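Local coordinates for hypoxanthine-guanine-xanthine phosphoribosyltransferase (Tritrichomonas foetus, PDB 1HGX), which transfers the phosphoribosyl group of 5-phospho-alpha-D-ribose 1-diphosphate to hypoxanthine, guanine or xanthine, salvaging host purines for a parasite that cannot make its own, at residues Phe51-Thr54 against Asp55-His59; Leu109-Tyr112 against Gln113-Asn116. One frame throughout, in Å; residues are numbered along the deposited sequence.

Interaction 1: Phe51-Thr54 against Asp55-His59; sequences FFYT and DLLKH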
loop_
_atom_site.group_PDB
_atom_site.type_symbol
_atom_site.label_atom_id
_atom_site.label_comp_id
_atom_site.label_asym_id
_atom_site.label_seq_id
_atom_site.Cartn_x
_atom_site.Cartn_y
_atom_site.Cartn_z
ATOM N N PHE A 51 2.957 -0.228 -4.655
ATOM C CA PHE A 51 2.169 -0.666 -5.803
ATOM C C PHE A 51 2.461 -2.130 -6.056
ATOM O O PHE A 51 1.554 -2.944 -6.135
ATOM C CB PHE A 51 2.508 0.159 -7.046
ATOM C CG PHE A 51 1.961 1.557 -7.011
ATOM C CD1 PHE A 51 2.279 2.421 -5.972
ATOM C CD2 PHE A 51 1.118 2.008 -8.013
ATOM C CE1 PHE A 51 1.764 3.720 -5.927
ATOM C CE2 PHE A 51 0.598 3.308 -7.978
ATOM C CZ PHE A 51 0.925 4.162 -6.929
ATOM N N PHE A 52 3.747 -2.442 -6.168
ATOM C CA PHE A 52 4.247 -3.791 -6.386
ATOM C C PHE A 52 3.743 -4.715 -5.281
ATOM O O PHE A 52 3.280 -5.827 -5.553
ATOM C CB PHE A 52 5.778 -3.742 -6.363
ATOM C CG PHE A 52 6.452 -5.083 -6.417
ATOM C CD1 PHE A 52 6.054 -6.051 -7.335
ATOM C CD2 PHE A 52 7.538 -5.353 -5.582
ATOM C CE1 PHE A 52 6.740 -7.267 -7.440
ATOM C CE2 PHE A 52 8.239 -6.569 -5.675
ATOM C CZ PHE A 52 7.838 -7.527 -6.603
ATOM N N TYR A 53 3.818 -4.231 -4.043
ATOM C CA TYR A 53 3.405 -4.980 -2.851
ATOM C C TYR A 53 1.928 -5.367 -2.875
ATOM O O TYR A 53 1.587 -6.546 -2.711
ATOM C CB TYR A 53 3.704 -4.161 -1.593
ATOM C CG TYR A 53 3.388 -4.847 -0.275
ATOM C CD1 TYR A 53 4.262 -5.786 0.273
ATOM C CD2 TYR A 53 2.252 -4.497 0.464
ATOM C CE1 TYR A 53 4.022 -6.356 1.530
ATOM C CE2 TYR A 53 2.005 -5.062 1.723
ATOM C CZ TYR A 53 2.895 -5.986 2.248
ATOM O OH TYR A 53 2.662 -6.530 3.497
ATOM N N THR A 54 1.047 -4.391 -3.064
ATOM C CA THR A 54 -0.376 -4.698 -3.095
ATOM C C THR A 54 -0.743 -5.597 -4.277
ATOM O O THR A 54 -1.616 -6.457 -4.151
ATOM C CB THR A 54 -1.231 -3.428 -3.111
ATOM O OG1 THR A 54 -0.910 -2.658 -4.269
ATOM C CG2 THR A 54 -0.969 -2.598 -1.855
ATOM N N ASP A 55 -0.082 -5.413 -5.419
ATOM C CA ASP A 55 -0.372 -6.253 -6.585
ATOM C C ASP A 55 0.006 -7.704 -6.327
ATOM O O ASP A 55 -0.709 -8.621 -6.747
ATOM C CB ASP A 55 0.323 -5.728 -7.842
ATOM C CG ASP A 55 -0.477 -4.626 -8.533
ATOM O OD1 ASP A 55 -1.659 -4.419 -8.181
ATOM O OD2 ASP A 55 0.072 -3.959 -9.433
ATOM N N LEU A 56 1.106 -7.906 -5.606
ATOM C CA LEU A 56 1.567 -9.240 -5.249
ATOM C C LEU A 56 0.566 -9.886 -4.300
ATOM O O LEU A 56 0.176 -11.045 -4.495
ATOM C CB LEU A 56 2.920 -9.189 -4.530
ATOM C CG LEU A 56 4.239 -9.232 -5.299
ATOM C CD1 LEU A 56 5.357 -9.187 -4.269
ATOM C CD2 LEU A 56 4.362 -10.501 -6.154
ATOM N N LEU A 57 0.187 -9.146 -3.258
ATOM C CA LEU A 57 -0.753 -9.641 -2.254
ATOM C C LEU A 57 -2.104 -10.048 -2.839
ATOM O O LEU A 57 -2.788 -10.902 -2.283
ATOM C CB LEU A 57 -0.938 -8.623 -1.130
ATOM C CG LEU A 57 -0.091 -8.813 0.137
ATOM C CD1 LEU A 57 1.377 -9.026 -0.182
ATOM C CD2 LEU A 57 -0.282 -7.617 1.048
ATOM N N LYS A 58 -2.481 -9.452 -3.967
ATOM C CA LYS A 58 -3.742 -9.798 -4.616
ATOM C C LYS A 58 -3.662 -11.193 -5.233
ATOM O O LYS A 58 -4.675 -11.761 -5.641
ATOM C CB LYS A 58 -4.094 -8.778 -5.695
ATOM C CG LYS A 58 -4.531 -7.454 -5.146
ATOM C CD LYS A 58 -4.624 -6.442 -6.250
ATOM C CE LYS A 58 -4.965 -5.077 -5.699
ATOM N NZ LYS A 58 -4.776 -4.050 -6.753
ATOM N N HIS A 59 -2.452 -11.733 -5.314
ATOM C CA HIS A 59 -2.233 -13.054 -5.878
ATOM C C HIS A 59 -1.806 -14.074 -4.849
ATOM O O HIS A 59 -1.514 -15.207 -5.203
ATOM C CB HIS A 59 -1.170 -12.988 -6.973
ATOM C CG HIS A 59 -1.572 -12.154 -8.144
ATOM N ND1 HIS A 59 -1.421 -10.786 -8.170
ATOM C CD2 HIS A 59 -2.168 -12.490 -9.312
ATOM C CE1 HIS A 59 -1.907 -10.311 -9.299
ATOM N NE2 HIS A 59 -2.367 -11.323 -10.013
#

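Interaction 2: Leu109-Tyr112 against Gln113-Asn116; sequences LTMY and QLLN. With 5GP (guanosine-5'-monophosphate), chain C.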
loop_
_atom_site.group_PDB
_atom_site.type_symbol
_atom_site.label_atom_id
_atom_site.label_comp_id
_atom_site.label_asym_id
_atom_site.label_seq_id
_atom_site.Cartn_x
_atom_site.Cartn_y
_atom_site.Cartn_z
ATOM N N LEU A 109 23.269 -0.291 -0.566
ATOM C CA LEU A 109 23.448 0.244 0.785
ATOM C C LEU A 109 22.201 0.143 1.670
ATOM O O LEU A 109 22.271 -0.368 2.789
ATOM C CB LEU A 109 23.926 1.694 0.730
ATOM C CG LEU A 109 24.044 2.445 2.063
ATOM C CD1 LEU A 109 25.101 1.817 2.947
ATOM C CD2 LEU A 109 24.372 3.897 1.800
ATOM N N THR A 110 21.074 0.652 1.182
ATOM C CA THR A 110 19.829 0.618 1.941
ATOM C C THR A 110 19.438 -0.792 2.399
ATOM O O THR A 110 19.230 -1.029 3.591
ATOM C CB THR A 110 18.665 1.247 1.146
ATOM O OG1 THR A 110 19.036 2.562 0.712
ATOM C CG2 THR A 110 17.433 1.370 2.032
ATOM N N MET A 111 19.375 -1.730 1.459
ATOM C CA MET A 111 19.008 -3.102 1.779
ATOM C C MET A 111 20.042 -3.791 2.668
ATOM O O MET A 111 19.685 -4.566 3.556
ATOM C CB MET A 111 18.777 -3.903 0.493
ATOM C CG MET A 111 18.076 -5.239 0.695
ATOM S SD MET A 111 16.533 -5.118 1.654
ATOM C CE MET A 111 15.675 -3.834 0.807
ATOM N N TYR A 112 21.321 -3.505 2.446
ATOM C CA TYR A 112 22.371 -4.114 3.261
ATOM C C TYR A 112 22.184 -3.727 4.735
ATOM O O TYR A 112 22.303 -4.556 5.629
ATOM C CB TYR A 112 23.757 -3.692 2.755
ATOM C CG TYR A 112 24.902 -4.143 3.628
ATOM C CD1 TYR A 112 25.455 -5.410 3.484
ATOM C CD2 TYR A 112 25.425 -3.306 4.605
ATOM C CE1 TYR A 112 26.503 -5.837 4.299
ATOM C CE2 TYR A 112 26.470 -3.718 5.424
ATOM C CZ TYR A 112 27.005 -4.988 5.264
ATOM O OH TYR A 112 28.043 -5.417 6.068
ATOM N N GLN A 113 21.875 -2.459 4.976
ATOM C CA GLN A 113 21.670 -1.974 6.336
ATOM C C GLN A 113 20.357 -2.486 6.926
ATOM O O GLN A 113 20.295 -2.852 8.104
ATOM C CB GLN A 113 21.710 -0.450 6.359
ATOM C CG GLN A 113 23.026 0.096 5.841
ATOM C CD GLN A 113 23.210 1.550 6.158
ATOM O OE1 GLN A 113 23.992 1.907 7.038
ATOM N NE2 GLN A 113 22.493 2.407 5.448
ATOM N N LEU A 114 19.323 -2.554 6.093
ATOM C CA LEU A 114 18.021 -3.032 6.523
ATOM C C LEU A 114 18.127 -4.506 6.923
ATOM O O LEU A 114 17.624 -4.912 7.972
ATOM C CB LEU A 114 16.994 -2.867 5.398
ATOM C CG LEU A 114 15.580 -2.398 5.756
ATOM C CD1 LEU A 114 14.602 -2.952 4.742
ATOM C CD2 LEU A 114 15.172 -2.828 7.146
ATOM N N LEU A 115 18.807 -5.301 6.106
ATOM C CA LEU A 115 18.970 -6.721 6.405
ATOM C C LEU A 115 19.747 -6.961 7.704
ATOM O O LEU A 115 19.394 -7.851 8.486
ATOM C CB LEU A 115 19.633 -7.458 5.238
ATOM C CG LEU A 115 18.780 -7.652 3.979
ATOM C CD1 LEU A 115 19.561 -8.459 2.962
ATOM C CD2 LEU A 115 17.486 -8.378 4.335
ATOM N N ASN A 116 20.794 -6.168 7.940
ATOM C CA ASN A 116 21.586 -6.310 9.159
ATOM C C ASN A 116 20.700 -5.990 10.355
ATOM O O ASN A 116 20.758 -6.675 11.372
ATOM C CB ASN A 116 22.806 -5.379 9.162
ATOM C CG ASN A 116 23.942 -5.880 8.281
ATOM O OD1 ASN A 116 24.109 -7.087 8.074
ATOM N ND2 ASN A 116 24.760 -4.954 7.796
HETATM P P 5GP C . 20.695 1.990 -2.731
HETATM O O1P 5GP C . 20.524 0.602 -3.212
HETATM O O2P 5GP C . 20.810 2.073 -1.273
HETATM O O3P 5GP C . 21.760 2.684 -3.478
HETATM O "O5'" 5GP C . 19.437 2.761 -3.233
HETATM C "C5'" 5GP C . 18.115 2.244 -3.285
HETATM C "C4'" 5GP C . 17.195 3.309 -2.841
HETATM O "O4'" 5GP C . 17.158 4.438 -3.729
HETATM C "C3'" 5GP C . 15.789 2.807 -2.732
HETATM O "O3'" 5GP C . 15.174 3.641 -1.755
HETATM C "C2'" 5GP C . 15.279 3.171 -4.072
HETATM O "O2'" 5GP C . 13.866 3.293 -4.035
HETATM C "C1'" 5GP C . 15.926 4.507 -4.439
HETATM N N9 5GP C . 16.226 4.548 -5.923
HETATM C C8 5GP C . 17.307 3.956 -6.558
HETATM N N7 5GP C . 17.304 4.085 -7.861
HETATM C C5 5GP C . 16.136 4.796 -8.148
HETATM C C6 5GP C . 15.558 5.114 -9.418
HETATM O O6 5GP C . 16.064 4.968 -10.530
HETATM N N1 5GP C . 14.281 5.647 -9.308
HETATM C C2 5GP C . 13.623 5.872 -8.102
HETATM N N2 5GP C . 12.448 6.502 -8.163
HETATM N N3 5GP C . 14.176 5.607 -6.892
HETATM C C4 5GP C . 15.427 5.037 -6.980
HETATM O O HOH W 1 23.648 -6.957 5.389
#

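Interaction 1: Phe51-Thr54 against Asp55-His59
Leu-56 lays its CD1 methyl over one face of the Phe-52 ring, 4.1 Å from CD1 to the ring centroid. One residue on, Leu-57 does the same to Tyr-53. Its CD1 stands above the Tyr-53 ring in a CH-pi contact, while its other branch, CD2, comes within 3.5 Å of Tyr-53 CE2. Both aromatic rings swing toward the following turn because CG is anti to the backbone N, with chi1 173° in Phe-52 and -177° in Tyr-53. The backbone beneath is regular i to i+4 helix; the bond from Leu-57 N to Tyr-53 O is 3.0 Å long. The ring of His-59 turns back along the chain, and ND1 donates to Asp-55 O at 2.7 Å, in the ring plane. Asp-55 OD1 has a weak salt bridge of 3.4 Å to Lys-58 NZ of its own chain and a second salt bridge to Lys-58 of the second subunit. Its OD2 is hydrogen-bonded to Tyr-160 and Gln-21. The helix is the crossover of a beta-alpha-beta unit between strands 41-45 and 65-72. Phe-52 and Tyr-53 both pack on Val-101 of the sheet, and Tyr-53 OH bonds to Met-42 O. The helix thus has an apolar side for the sheet and, at the dimer interface, a mixed side where the lysines of both subunits would favour an ionised Asp-55.

Interaction 2: Leu109-Tyr112 against Gln113-Asn116
The Tyr-112 ring carries the amide of Asn-116 over one face. Asn-116 ND2 sits 3.1 Å above the ring plane, displaced toward the rim, and its nearest ring atom is Tyr-112 CE2 at 3.2 Å. Ring and amide planes are 80° apart, so the amide stands almost upright on the ring. A water shares that face near the rim. It donates to Tyr-112 O at 2.8 Å and more weakly to Asn-116 OD1, tying the amide to the backbone one turn back. Tyr-112 also meets the ring of Tyr-141. Leu-109 CD1 rests against the Gln-113 amide, 3.7 Å from NE2. Gln-113 CG is anti to its own carbonyl carbon (chi1 -59°), which lays the chain back along the preceding turn; NE2 goes on to a weak hydrogen bond with Ser-73.

Helix 109-119 follows the loop that holds the nucleotide 5'-phosphate, the PRPP-binding signature of type I phosphoribosyltransferases. Thr-110 grips one oxygen of GMP twice: its N donates to O2P at 2.8 Å with an angle of 168°, and its OG1 donates to O2P at 2.7 Å. The phosphate thus meets the N-terminal end of the helix, whose dipole would favour the negative charge. Thr-107 and Gly-108 bind the nucleotide too. On the sheet side, Met-111 is bent at chi2 and chi3. Its SD lies 4.1 Å from Leu-115 CG, and its CE touches Leu-114 CD1. Met-111 and Leu-114 pack on Val-100, and Leu-115 on Leu-126 and Val-128.

Each interaction joins successive turns of its own helix within the phosphoribosyltransferase domain. Their centres are 23 Å apart, on opposite sides of the chain's centre, and they do not touch. They still share a support: helix 50-57 and helix 109-119 both pack on strand 97-102. Interaction 1 is buried. Leucine methyls over aromatic faces serve its inner side, and its Asp-55 and Lys-58 charges also pair across the dimer interface. Interaction 2 is partly buried and meets no other subunit. Its outer side is amide, water and tyrosine ring, its inner side methionine and leucine, and its first turn binds the GMP phosphate directly. The side chain of Phe-52 in interaction 1 is about 11 Å from the bound GMP.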